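Local coordinates for periplasmic binding protein (PDB 4MO9) that probably captures a solute, perhaps an iron chelate, in the periplasm as the TroA-like substrate-binding protein of an ABC importer, at residues Q128-S131 against D132-K136; L289-F292 against T293-Q297; K349-D353 against K354-F358. All coordinates share one frame; numbering follows the deposited sequence.

Contact 1: Q128-S131 against D132-K136; sequences QYES and DAKAK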
ATOM      1  N   GLN A 128     -13.589  11.059  -9.684  1.00 33.18           N
ATOM      2  CA  GLN A 128     -14.840  10.837  -8.972  1.00 33.41           C
ATOM      3  C   GLN A 128     -15.105  11.972  -7.974  1.00 32.72           C
ATOM      4  O   GLN A 128     -16.226  12.464  -7.869  1.00 31.31           O
ATOM      5  CB  GLN A 128     -14.808   9.501  -8.238  1.00 34.37           C
ATOM      6  CG  GLN A 128     -16.162   9.057  -7.746  1.00 42.52           C
ATOM      7  CD  GLN A 128     -17.052   8.590  -8.881  1.00 51.90           C
ATOM      8  OE1 GLN A 128     -18.278   8.745  -8.841  1.00 54.46           O
ATOM      9  NE2 GLN A 128     -16.436   8.016  -9.907  1.00 52.83           N
ATOM     10  N   TYR A 129     -14.069  12.380  -7.246  1.00 31.81           N
ATOM     11  CA  TYR A 129     -14.209  13.444  -6.265  1.00 31.14           C
ATOM     12  C   TYR A 129     -14.692  14.722  -6.947  1.00 33.34           C
ATOM     13  O   TYR A 129     -15.668  15.342  -6.509  1.00 33.46           O
ATOM     14  CB  TYR A 129     -12.872  13.675  -5.554  1.00 29.53           C
ATOM     15  CG  TYR A 129     -12.847  14.874  -4.619  1.00 31.91           C
ATOM     16  CD1 TYR A 129     -13.528  14.851  -3.405  1.00 33.18           C
ATOM     17  CD2 TYR A 129     -12.119  16.016  -4.941  1.00 30.42           C
ATOM     18  CE1 TYR A 129     -13.498  15.955  -2.539  1.00 32.87           C
ATOM     19  CE2 TYR A 129     -12.072  17.107  -4.085  1.00 30.00           C
ATOM     20  CZ  TYR A 129     -12.758  17.070  -2.891  1.00 32.01           C
ATOM     21  OH  TYR A 129     -12.707  18.153  -2.044  1.00 34.17           O
ATOM     22  N   GLU A 130     -14.028  15.103  -8.034  1.00 34.11           N
ATOM     23  CA  GLU A 130     -14.371  16.338  -8.726  1.00 37.81           C
ATOM     24  C   GLU A 130     -15.772  16.281  -9.312  1.00 41.81           C
ATOM     25  O   GLU A 130     -16.453  17.304  -9.406  1.00 43.72           O
ATOM     26  CB  GLU A 130     -13.327  16.679  -9.796  1.00 40.87           C
ATOM     27  CG  GLU A 130     -11.923  16.808  -9.212  1.00 45.01           C
ATOM     28  CD  GLU A 130     -11.041  17.819  -9.927  1.00 52.71           C
ATOM     29  OE1 GLU A 130     -10.985  17.792 -11.177  1.00 56.41           O
ATOM     30  OE2 GLU A 130     -10.389  18.631  -9.222  1.00 50.90           O
ATOM     31  N   SER A 131     -16.215  15.084  -9.685  1.00 41.08           N
ATOM     32  CA  SER A 131     -17.542  14.938 -10.276  1.00 42.95           C
ATOM     33  C   SER A 131     -18.647  14.996  -9.222  1.00 41.68           C
ATOM     34  O   SER A 131     -19.711  15.563  -9.463  1.00 42.49           O
ATOM     35  CB  SER A 131     -17.635  13.616 -11.033  1.00 44.23           C
ATOM     36  OG  SER A 131     -18.852  13.551 -11.748  1.00 51.68           O
ATOM     37  N   ASP A 132     -18.386  14.401  -8.058  1.00 44.62           N
ATOM     38  CA  ASP A 132     -19.437  14.153  -7.065  1.00 47.23           C
ATOM     39  C   ASP A 132     -19.534  15.173  -5.924  1.00 43.99           C
ATOM     40  O   ASP A 132     -20.632  15.439  -5.454  1.00 48.63           O
ATOM     41  CB  ASP A 132     -19.270  12.764  -6.429  1.00 43.48           C
ATOM     42  CG  ASP A 132     -19.745  11.633  -7.330  1.00 47.96           C
ATOM     43  OD1 ASP A 132     -20.409  11.906  -8.358  1.00 49.47           O
ATOM     44  OD2 ASP A 132     -19.459  10.456  -6.989  1.00 46.94           O
ATOM     45  N   ALA A 133     -18.398  15.712  -5.476  1.00 37.73           N
ATOM     46  CA  ALA A 133     -18.336  16.418  -4.189  1.00 39.77           C
ATOM     47  C   ALA A 133     -17.575  17.748  -4.175  1.00 39.79           C
ATOM     48  O   ALA A 133     -17.915  18.637  -3.391  1.00 37.95           O
ATOM     49  CB  ALA A 133     -17.753  15.487  -3.112  1.00 38.90           C
ATOM     50  N   LYS A 134     -16.533  17.872  -4.999  1.00 39.99           N
ATOM     51  CA  LYS A 134     -15.620  19.020  -4.914  1.00 38.00           C
ATOM     52  C   LYS A 134     -16.318  20.380  -4.983  1.00 37.78           C
ATOM     53  O   LYS A 134     -15.964  21.275  -4.228  1.00 36.98           O
ATOM     54  CB  LYS A 134     -14.492  18.948  -5.957  1.00 36.99           C
ATOM     55  CG  LYS A 134     -13.449  20.077  -5.788  1.00 37.02           C
ATOM     56  CD  LYS A 134     -12.209  19.901  -6.695  1.00 37.09           C
ATOM     57  CE  LYS A 134     -11.163  21.010  -6.441  1.00 35.33           C
ATOM     58  NZ  LYS A 134     -11.729  22.388  -6.600  1.00 35.68           N
ATOM     59  N   ALA A 135     -17.310  20.535  -5.858  1.00 34.20           N
ATOM     60  CA  ALA A 135     -18.036  21.803  -5.918  1.00 39.99           C
ATOM     61  C   ALA A 135     -18.650  22.122  -4.553  1.00 40.21           C
ATOM     62  O   ALA A 135     -18.659  23.283  -4.122  1.00 38.37           O
ATOM     63  CB  ALA A 135     -19.112  21.776  -6.996  1.00 37.13           C
ATOM     64  N   LYS A 136     -19.140  21.092  -3.868  1.00 35.55           N
ATOM     65  CA  LYS A 136     -19.749  21.292  -2.557  1.00 44.22           C
ATOM     66  C   LYS A 136     -18.697  21.597  -1.493  1.00 40.62           C
ATOM     67  O   LYS A 136     -18.933  22.420  -0.592  1.00 41.90           O
ATOM     68  CB  LYS A 136     -20.614  20.093  -2.170  1.00 45.31           C
ATOM     69  CG  LYS A 136     -21.875  19.981  -3.032  1.00 48.92           C
ATOM     70  CD  LYS A 136     -22.785  18.871  -2.547  1.00 51.17           C
ATOM     71  CE  LYS A 136     -24.042  18.775  -3.395  1.00 54.58           C
ATOM     72  NZ  LYS A 136     -24.875  17.609  -2.976  1.00 58.22           N
TER
HETATM   73  O   HOH W   1     -18.282  18.742  -7.879  1.00 39.94           O
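Asp132 ends the first helix with its amide on Gln128 O (2.9 Å, N-H...O 142°), and at this exposed helix end its polar side chain lies near that of Gln128. Ala133 then leaves helical geometry and takes the N-cap position of the next helix. Its small CB fits obliquely beside the Tyr129 ring, and its amide reaches Tyr129 O at 2.9 Å. Lys134 N binds the same oxygen (3.1 Å), so one carbonyl accepts two good bonds where the chain kinks. The alkyl chain of Lys134 does the apolar packing: CB comes within 3.6 Å of Tyr129 CE2, while CA lies over one ring face, offset toward the rim. With CG anti to the backbone N (chi1 173°), the tyrosine ring is carried forward to this second helix, and Tyr129 OH is hydrogen-bonded to Thr144 OG1. Without the ring and its hydroxyl, as with an alanine here, the Lys134 methylenes would probably lose their aromatic wall and Thr144 its partner. Lys134 CD runs alongside Glu130 OE2 at 3.4 Å, yet Lys134 NZ forms a salt bridge with Asp138, and Glu130 OE2 is hydrogen-bonded to the Tyr146 hydroxyl. At Ala135 a water joins the amide to Glu130 O, bridging the break. The kinked pair of helices, 123-132 and 134-139, lies against the parallel sheet, where Tyr129 packs on strands 118-122 and 143-147.

Contact 2: L289-F292 against T293-Q297; sequences LKAF and TTERQ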
ATOM      1  N   LEU A 289       0.628 -20.836   2.381  1.00 37.62           N
ATOM      2  CA  LEU A 289       1.431 -20.697   1.164  1.00 37.73           C
ATOM      3  C   LEU A 289       1.701 -22.064   0.541  1.00 40.76           C
ATOM      4  O   LEU A 289       1.487 -22.267  -0.660  1.00 41.08           O
ATOM      5  CB  LEU A 289       2.749 -19.982   1.471  1.00 35.27           C
ATOM      6  CG  LEU A 289       3.557 -19.516   0.257  1.00 36.70           C
ATOM      7  CD1 LEU A 289       2.649 -18.779  -0.714  1.00 35.77           C
ATOM      8  CD2 LEU A 289       4.698 -18.572   0.668  1.00 37.23           C
ATOM      9  N   LYS A 290       2.155 -23.011   1.358  1.00 42.10           N
ATOM     10  CA  LYS A 290       2.442 -24.353   0.855  1.00 44.23           C
ATOM     11  C   LYS A 290       1.222 -25.000   0.191  1.00 45.49           C
ATOM     12  O   LYS A 290       1.353 -25.702  -0.811  1.00 46.56           O
ATOM     13  CB  LYS A 290       2.991 -25.250   1.971  1.00 46.71           C
ATOM     14  CG  LYS A 290       3.098 -26.719   1.583  1.00 47.92           C
ATOM     15  CD  LYS A 290       3.771 -27.546   2.671  1.00 51.09           C
ATOM     16  CE  LYS A 290       3.932 -28.987   2.220  1.00 55.23           C
ATOM     17  NZ  LYS A 290       4.610 -29.819   3.250  1.00 57.57           N
ATOM     18  N   ALA A 291       0.036 -24.742   0.736  1.00 44.65           N
ATOM     19  CA  ALA A 291      -1.184 -25.325   0.179  1.00 45.40           C
ATOM     20  C   ALA A 291      -1.433 -24.919  -1.279  1.00 44.12           C
ATOM     21  O   ALA A 291      -1.974 -25.714  -2.058  1.00 45.49           O
ATOM     22  CB  ALA A 291      -2.393 -24.992   1.050  1.00 45.94           C
ATOM     23  N   PHE A 292      -1.058 -23.688  -1.635  1.00 42.59           N
ATOM     24  CA  PHE A 292      -1.119 -23.245  -3.026  1.00 42.19           C
ATOM     25  C   PHE A 292      -0.350 -24.192  -3.947  1.00 45.06           C
ATOM     26  O   PHE A 292      -0.823 -24.536  -5.029  1.00 47.26           O
ATOM     27  CB  PHE A 292      -0.569 -21.825  -3.170  1.00 43.01           C
ATOM     28  CG  PHE A 292      -1.555 -20.750  -2.806  1.00 39.00           C
ATOM     29  CD1 PHE A 292      -1.754 -20.391  -1.478  1.00 37.46           C
ATOM     30  CD2 PHE A 292      -2.293 -20.103  -3.793  1.00 39.37           C
ATOM     31  CE1 PHE A 292      -2.666 -19.409  -1.136  1.00 39.26           C
ATOM     32  CE2 PHE A 292      -3.209 -19.112  -3.459  1.00 40.10           C
ATOM     33  CZ  PHE A 292      -3.396 -18.766  -2.127  1.00 38.42           C
ATOM     34  N   THR A 293       0.827 -24.630  -3.502  1.00 45.87           N
ATOM     35  CA  THR A 293       1.706 -25.483  -4.316  1.00 46.51           C
ATOM     36  C   THR A 293       1.313 -26.965  -4.307  1.00 49.70           C
ATOM     37  O   THR A 293       1.671 -27.727  -5.220  1.00 45.83           O
ATOM     38  CB  THR A 293       3.183 -25.316  -3.873  1.00 49.29           C
ATOM     39  OG1 THR A 293       3.376 -25.890  -2.572  1.00 50.10           O
ATOM     40  CG2 THR A 293       3.545 -23.847  -3.810  1.00 48.11           C
ATOM     41  N   THR A 294       0.570 -27.379  -3.281  1.00 51.04           N
ATOM     42  CA  THR A 294       0.178 -28.787  -3.159  1.00 53.48           C
ATOM     43  C   THR A 294      -1.233 -29.080  -3.680  1.00 53.48           C
ATOM     44  O   THR A 294      -1.525 -30.205  -4.082  1.00 55.39           O
ATOM     45  CB  THR A 294       0.325 -29.314  -1.699  1.00 52.68           C
ATOM     46  OG1 THR A 294      -0.576 -28.616  -0.828  1.00 50.30           O
ATOM     47  CG2 THR A 294       1.753 -29.127  -1.199  1.00 50.05           C
ATOM     48  N   GLU A 295      -2.112 -28.081  -3.663  1.00 50.93           N
ATOM     49  CA  GLU A 295      -3.501 -28.304  -4.066  1.00 56.09           C
ATOM     50  C   GLU A 295      -3.726 -28.038  -5.561  1.00 55.75           C
ATOM     51  O   GLU A 295      -4.719 -28.496  -6.136  1.00 60.02           O
ATOM     52  CB  GLU A 295      -4.482 -27.481  -3.207  1.00 59.80           C
ATOM     53  CG  GLU A 295      -4.427 -27.743  -1.688  1.00 63.93           C
ATOM     54  CD  GLU A 295      -4.640 -29.209  -1.314  1.00 73.86           C
ATOM     55  OE1 GLU A 295      -5.799 -29.607  -1.044  1.00 75.81           O
ATOM     56  OE2 GLU A 295      -3.643 -29.969  -1.278  1.00 76.16           O
ATOM     57  N   ARG A 296      -2.792 -27.333  -6.195  1.00 48.10           N
ATOM     58  CA  ARG A 296      -2.948 -26.936  -7.595  1.00 46.49           C
ATOM     59  C   ARG A 296      -2.296 -27.914  -8.569  1.00 51.27           C
ATOM     60  O   ARG A 296      -1.125 -28.270  -8.420  1.00 54.70           O
ATOM     61  CB  ARG A 296      -2.425 -25.510  -7.820  1.00 45.29           C
ATOM     62  CG  ARG A 296      -3.335 -24.448  -7.234  1.00 45.70           C
ATOM     63  CD  ARG A 296      -2.836 -23.034  -7.499  1.00 43.23           C
ATOM     64  NE  ARG A 296      -3.807 -22.045  -7.029  1.00 44.05           N
ATOM     65  CZ  ARG A 296      -3.658 -20.729  -7.144  1.00 42.34           C
ATOM     66  NH1 ARG A 296      -2.567 -20.228  -7.710  1.00 42.62           N
ATOM     67  NH2 ARG A 296      -4.597 -19.908  -6.680  1.00 41.16           N
ATOM     68  N   GLN A 297      -3.076 -28.349  -9.556  1.00 52.95           N
ATOM     69  CA  GLN A 297      -2.617 -29.305 -10.560  1.00 57.36           C
ATOM     70  C   GLN A 297      -1.283 -28.901 -11.193  1.00 57.10           C
ATOM     71  O   GLN A 297      -1.139 -27.801 -11.726  1.00 57.57           O
ATOM     72  CB  GLN A 297      -3.698 -29.503 -11.631  1.00 63.02           C
ATOM     73  CG  GLN A 297      -3.267 -30.330 -12.840  1.00 70.40           C
ATOM     74  CD  GLN A 297      -4.389 -31.190 -13.396  1.00 82.23           C
ATOM     75  OE1 GLN A 297      -5.340 -31.529 -12.687  1.00 86.57           O
ATOM     76  NE2 GLN A 297      -4.279 -31.559 -14.670  1.00 85.65           N
TER
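Arg296 folds back along Phe292 just where helix 282-295 gives way to loop, and its side chain can be followed atom by atom. Arg296 CB starts 3.4 Å from Phe292 O, with CG anti to its own carbonyl carbon (chi1 -73°), a turn that sends the chain back beside the preceding helical turn. Arg296 CG lies 3.3 Å and CD 3.5 Å from Phe292 O, so three methylenes cover a carbonyl that has no hydrogen-bonding partner in the model. From CG to NE the chain is extended, which carries the guanidinium level with the aromatic ring. NE is still near the ring, but Arg296 CZ comes closer, 3.7 Å from Phe292 CD2, the atom that sits over the centre of one guanidinium face. Arg296 NH2 approaches Phe292 CE2 to 3.6 Å near the ring plane, and NH1 also lies at the ring edge. Ring and guanidinium planes stand 74° apart, so the phenylalanine turns its edge to the flat cation.

Thr293 adds a side-chain bond to the last turn of the helix. Its OG1 donates to Lys290 O at 2.7 Å, in the carbonyl plane on a lone pair, a bond that a beta-hydroxyl can make without leaving its own helix. Glu295 N holds Ala291 O at 2.9 Å, and Thr294 CG2 rests on the methylenes of Lys290.

The chemistry divides the arginine's work: its aliphatic stem and one guanidinium face are used locally, while its N-H groups reach across to Glu205, Pro211 O and Gly210 O, with Phe214 adding a cation-pi contact. The buried positive charge is thus probably balanced by Glu205, and the network probably ties the helix end to strand 201-206 and to the loop that follows it.

Contact 3: K349-D353 against K354-F358; sequences KEFYD and KFLPF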
ATOM      1  N   LYS A 349       9.534  -2.513   9.962  1.00 32.87           N
ATOM      2  CA  LYS A 349       9.601  -2.377  11.423  1.00 34.55           C
ATOM      3  C   LYS A 349      10.166  -1.009  11.835  1.00 36.39           C
ATOM      4  O   LYS A 349       9.647  -0.347  12.744  1.00 35.68           O
ATOM      5  CB  LYS A 349      10.447  -3.514  12.030  1.00 35.96           C
ATOM      6  CG  LYS A 349      10.646  -3.377  13.530  1.00 37.98           C
ATOM      7  CD  LYS A 349      11.486  -4.497  14.121  1.00 41.07           C
ATOM      8  CE  LYS A 349      11.789  -4.193  15.577  1.00 49.53           C
ATOM      9  NZ  LYS A 349      10.542  -3.953  16.351  1.00 55.35           N
ATOM     10  N   GLU A 350      11.220  -0.580  11.151  1.00 33.18           N
ATOM     11  CA  GLU A 350      11.851   0.690  11.477  1.00 35.86           C
ATOM     12  C   GLU A 350      10.921   1.867  11.168  1.00 32.06           C
ATOM     13  O   GLU A 350      10.900   2.855  11.915  1.00 31.66           O
ATOM     14  CB  GLU A 350      13.180   0.830  10.738  1.00 41.39           C
ATOM     15  CG  GLU A 350      14.026   2.007  11.191  1.00 51.40           C
ATOM     16  CD  GLU A 350      15.397   2.013  10.544  1.00 58.36           C
ATOM     17  OE1 GLU A 350      15.786   0.977   9.949  1.00 60.87           O
ATOM     18  OE2 GLU A 350      16.081   3.057  10.633  1.00 60.71           O
ATOM     19  N   PHE A 351      10.144   1.762  10.088  1.00 29.49           N
ATOM     20  CA  PHE A 351       9.179   2.819   9.780  1.00 30.61           C
ATOM     21  C   PHE A 351       8.191   2.929  10.939  1.00 32.47           C
ATOM     22  O   PHE A 351       7.886   4.032  11.403  1.00 32.04           O
ATOM     23  CB  PHE A 351       8.443   2.571   8.454  1.00 27.85           C
ATOM     24  CG  PHE A 351       7.522   3.690   8.071  1.00 26.98           C
ATOM     25  CD1 PHE A 351       7.945   4.682   7.200  1.00 29.93           C
ATOM     26  CD2 PHE A 351       6.243   3.771   8.605  1.00 28.83           C
ATOM     27  CE1 PHE A 351       7.095   5.751   6.866  1.00 31.40           C
ATOM     28  CE2 PHE A 351       5.392   4.834   8.285  1.00 31.88           C
ATOM     29  CZ  PHE A 351       5.812   5.817   7.415  1.00 30.51           C
ATOM     30  N   TYR A 352       7.691   1.792  11.413  1.00 29.86           N
ATOM     31  CA  TYR A 352       6.812   1.810  12.586  1.00 33.16           C
ATOM     32  C   TYR A 352       7.522   2.380  13.816  1.00 34.31           C
ATOM     33  O   TYR A 352       7.000   3.299  14.463  1.00 33.78           O
ATOM     34  CB  TYR A 352       6.288   0.408  12.917  1.00 31.71           C
ATOM     35  CG  TYR A 352       5.024   0.016  12.184  1.00 32.45           C
ATOM     36  CD1 TYR A 352       5.059  -0.344  10.842  1.00 32.05           C
ATOM     37  CD2 TYR A 352       3.800  -0.009  12.841  1.00 32.72           C
ATOM     38  CE1 TYR A 352       3.902  -0.707  10.160  1.00 34.77           C
ATOM     39  CE2 TYR A 352       2.633  -0.359  12.172  1.00 35.40           C
ATOM     40  CZ  TYR A 352       2.689  -0.720  10.834  1.00 36.81           C
ATOM     41  OH  TYR A 352       1.527  -1.072  10.160  1.00 34.69           O
ATOM     42  N   ASP A 353       8.684   1.817  14.154  1.00 35.56           N
ATOM     43  CA  ASP A 353       9.433   2.241  15.345  1.00 38.35           C
ATOM     44  C   ASP A 353       9.709   3.748  15.342  1.00 36.75           C
ATOM     45  O   ASP A 353       9.531   4.426  16.356  1.00 37.07           O
ATOM     46  CB  ASP A 353      10.769   1.492  15.449  1.00 39.53           C
ATOM     47  CG  ASP A 353      10.612   0.034  15.879  1.00 42.03           C
ATOM     48  OD1 ASP A 353       9.540  -0.345  16.406  1.00 41.95           O
ATOM     49  OD2 ASP A 353      11.580  -0.733  15.692  1.00 41.05           O
ATOM     50  N   LYS A 354      10.132   4.266  14.193  1.00 35.88           N
ATOM     51  CA  LYS A 354      10.519   5.673  14.070  1.00 36.42           C
ATOM     52  C   LYS A 354       9.360   6.666  14.035  1.00 35.01           C
ATOM     53  O   LYS A 354       9.453   7.737  14.650  1.00 32.72           O
ATOM     54  CB  LYS A 354      11.395   5.895  12.831  1.00 39.87           C
ATOM     55  CG  LYS A 354      12.871   5.570  13.027  1.00 47.76           C
ATOM     56  CD  LYS A 354      13.656   5.694  11.715  1.00 50.73           C
ATOM     57  CE  LYS A 354      13.657   7.128  11.178  1.00 51.90           C
ATOM     58  NZ  LYS A 354      14.470   8.064  12.009  1.00 51.87           N
ATOM     59  N   PHE A 355       8.279   6.332  13.324  1.00 33.32           N
ATOM     60  CA  PHE A 355       7.248   7.334  12.998  1.00 34.36           C
ATOM     61  C   PHE A 355       5.834   7.050  13.509  1.00 35.89           C
ATOM     62  O   PHE A 355       5.102   7.981  13.848  1.00 33.71           O
ATOM     63  CB  PHE A 355       7.166   7.532  11.485  1.00 30.31           C
ATOM     64  CG  PHE A 355       8.468   7.923  10.855  1.00 32.47           C
ATOM     65  CD1 PHE A 355       9.111   9.093  11.235  1.00 31.06           C
ATOM     66  CD2 PHE A 355       9.042   7.128   9.870  1.00 33.80           C
ATOM     67  CE1 PHE A 355      10.315   9.462  10.652  1.00 30.94           C
ATOM     68  CE2 PHE A 355      10.247   7.498   9.277  1.00 34.25           C
ATOM     69  CZ  PHE A 355      10.880   8.665   9.673  1.00 29.64           C
ATOM     70  N   LEU A 356       5.444   5.776  13.547  1.00 32.96           N
ATOM     71  CA  LEU A 356       4.050   5.436  13.834  1.00 31.10           C
ATOM     72  C   LEU A 356       3.751   5.293  15.331  1.00 32.12           C
ATOM     73  O   LEU A 356       4.577   4.807  16.103  1.00 33.64           O
ATOM     74  CB  LEU A 356       3.622   4.183  13.055  1.00 29.43           C
ATOM     75  CG  LEU A 356       3.526   4.383  11.538  1.00 28.78           C
ATOM     76  CD1 LEU A 356       3.212   3.071  10.801  1.00 30.02           C
ATOM     77  CD2 LEU A 356       2.475   5.432  11.200  1.00 28.73           C
ATOM     78  N   PRO A 357       2.560   5.742  15.745  1.00 31.37           N
ATOM     79  CA  PRO A 357       2.116   5.597  17.131  1.00 33.30           C
ATOM     80  C   PRO A 357       1.549   4.199  17.409  1.00 35.20           C
ATOM     81  O   PRO A 357       1.020   3.968  18.499  1.00 40.61           O
ATOM     82  CB  PRO A 357       0.999   6.630  17.239  1.00 31.92           C
ATOM     83  CG  PRO A 357       0.410   6.683  15.867  1.00 30.63           C
ATOM     84  CD  PRO A 357       1.566   6.449  14.912  1.00 31.28           C
ATOM     85  N   PHE A 358       1.650   3.296  16.443  1.00 32.86           N
ATOM     86  CA  PHE A 358       1.139   1.932  16.608  1.00 36.41           C
ATOM     87  C   PHE A 358       2.316   0.962  16.689  1.00 37.56           C
ATOM     88  O   PHE A 358       3.312   1.146  15.981  1.00 39.19           O
ATOM     89  CB  PHE A 358       0.228   1.561  15.428  1.00 35.40           C
ATOM     90  CG  PHE A 358      -0.774   2.637  15.070  1.00 37.22           C
ATOM     91  CD1 PHE A 358      -1.797   2.973  15.948  1.00 36.84           C
ATOM     92  CD2 PHE A 358      -0.697   3.299  13.854  1.00 36.99           C
ATOM     93  CE1 PHE A 358      -2.719   3.964  15.622  1.00 37.54           C
ATOM     94  CE2 PHE A 358      -1.609   4.291  13.518  1.00 37.20           C
ATOM     95  CZ  PHE A 358      -2.624   4.624  14.406  1.00 38.78           C
TER
HETATM   96  O   HOH W   2       5.680   2.155  16.614  1.00 45.38           O
HETATM   97  O   HOH W   3       7.243   5.937  16.721  1.00 49.98           O
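Phe351 receives Phe355 on one face and Leu356 at its edge. The aromatic pair is T-shaped, the edge of Phe355 turned to the face of Phe351, with centroids 5.3 Å apart and planes at 63°; Phe355 CD2 makes the touch, offset toward the rim. Tyr352 is covered differently: Leu356 CD1 stands over the middle of its ring in a CH-pi contact, 3.5 Å from the centroid and 4° off the normal, while Phe358 O lies at the ring edge, 3.4 Å from Tyr352 CD2. One leucine methyl therefore serves two rings, which suits a branched aliphatic residue. With its CG anti to the carbonyl carbon (chi1 -69°), Leu356 directs the branch between them.

These residues lie at and just beyond the C-terminal end of helix 344-355, in a protein of the TroA-like type of periplasmic binding protein, in which a long helix joins two lobes; helix 171-194 is probably that connecting helix, and its Ile177 packs on both Phe351 and Phe355. Helix 52-59 meets Phe355, Leu356 and Phe358 too, and the Phe358 ring stacks with Phe85.

Phe355 N binds Phe351 O at 3.0 Å, and Leu356 N still reaches Tyr352 O at 3.1 Å, although Leu356 itself has turned extended. Lys354 lays its CD 3.7 Å from Glu350 CG, their chains side by side.

How the contacts relate
None of the three closes a long loop: each joins adjoining segments, and they follow in series, neither nesting nor crossing. Contact 1 comes first, at the kink between helices 123-132 and 134-139 beside the four-stranded parallel sheet. Contact 2, at the end of helix 282-295, belongs with the five-stranded mixed sheet; the centres of contacts 1 and 2 are about 45 Å apart, on opposite sides of the chain's centre. Contact 3, at the end of helix 344-355, lies about 34 Å from each, centre to centre, and ties that late helix to helices 52-59 and 171-194. All three lie where a helix stops or breaks.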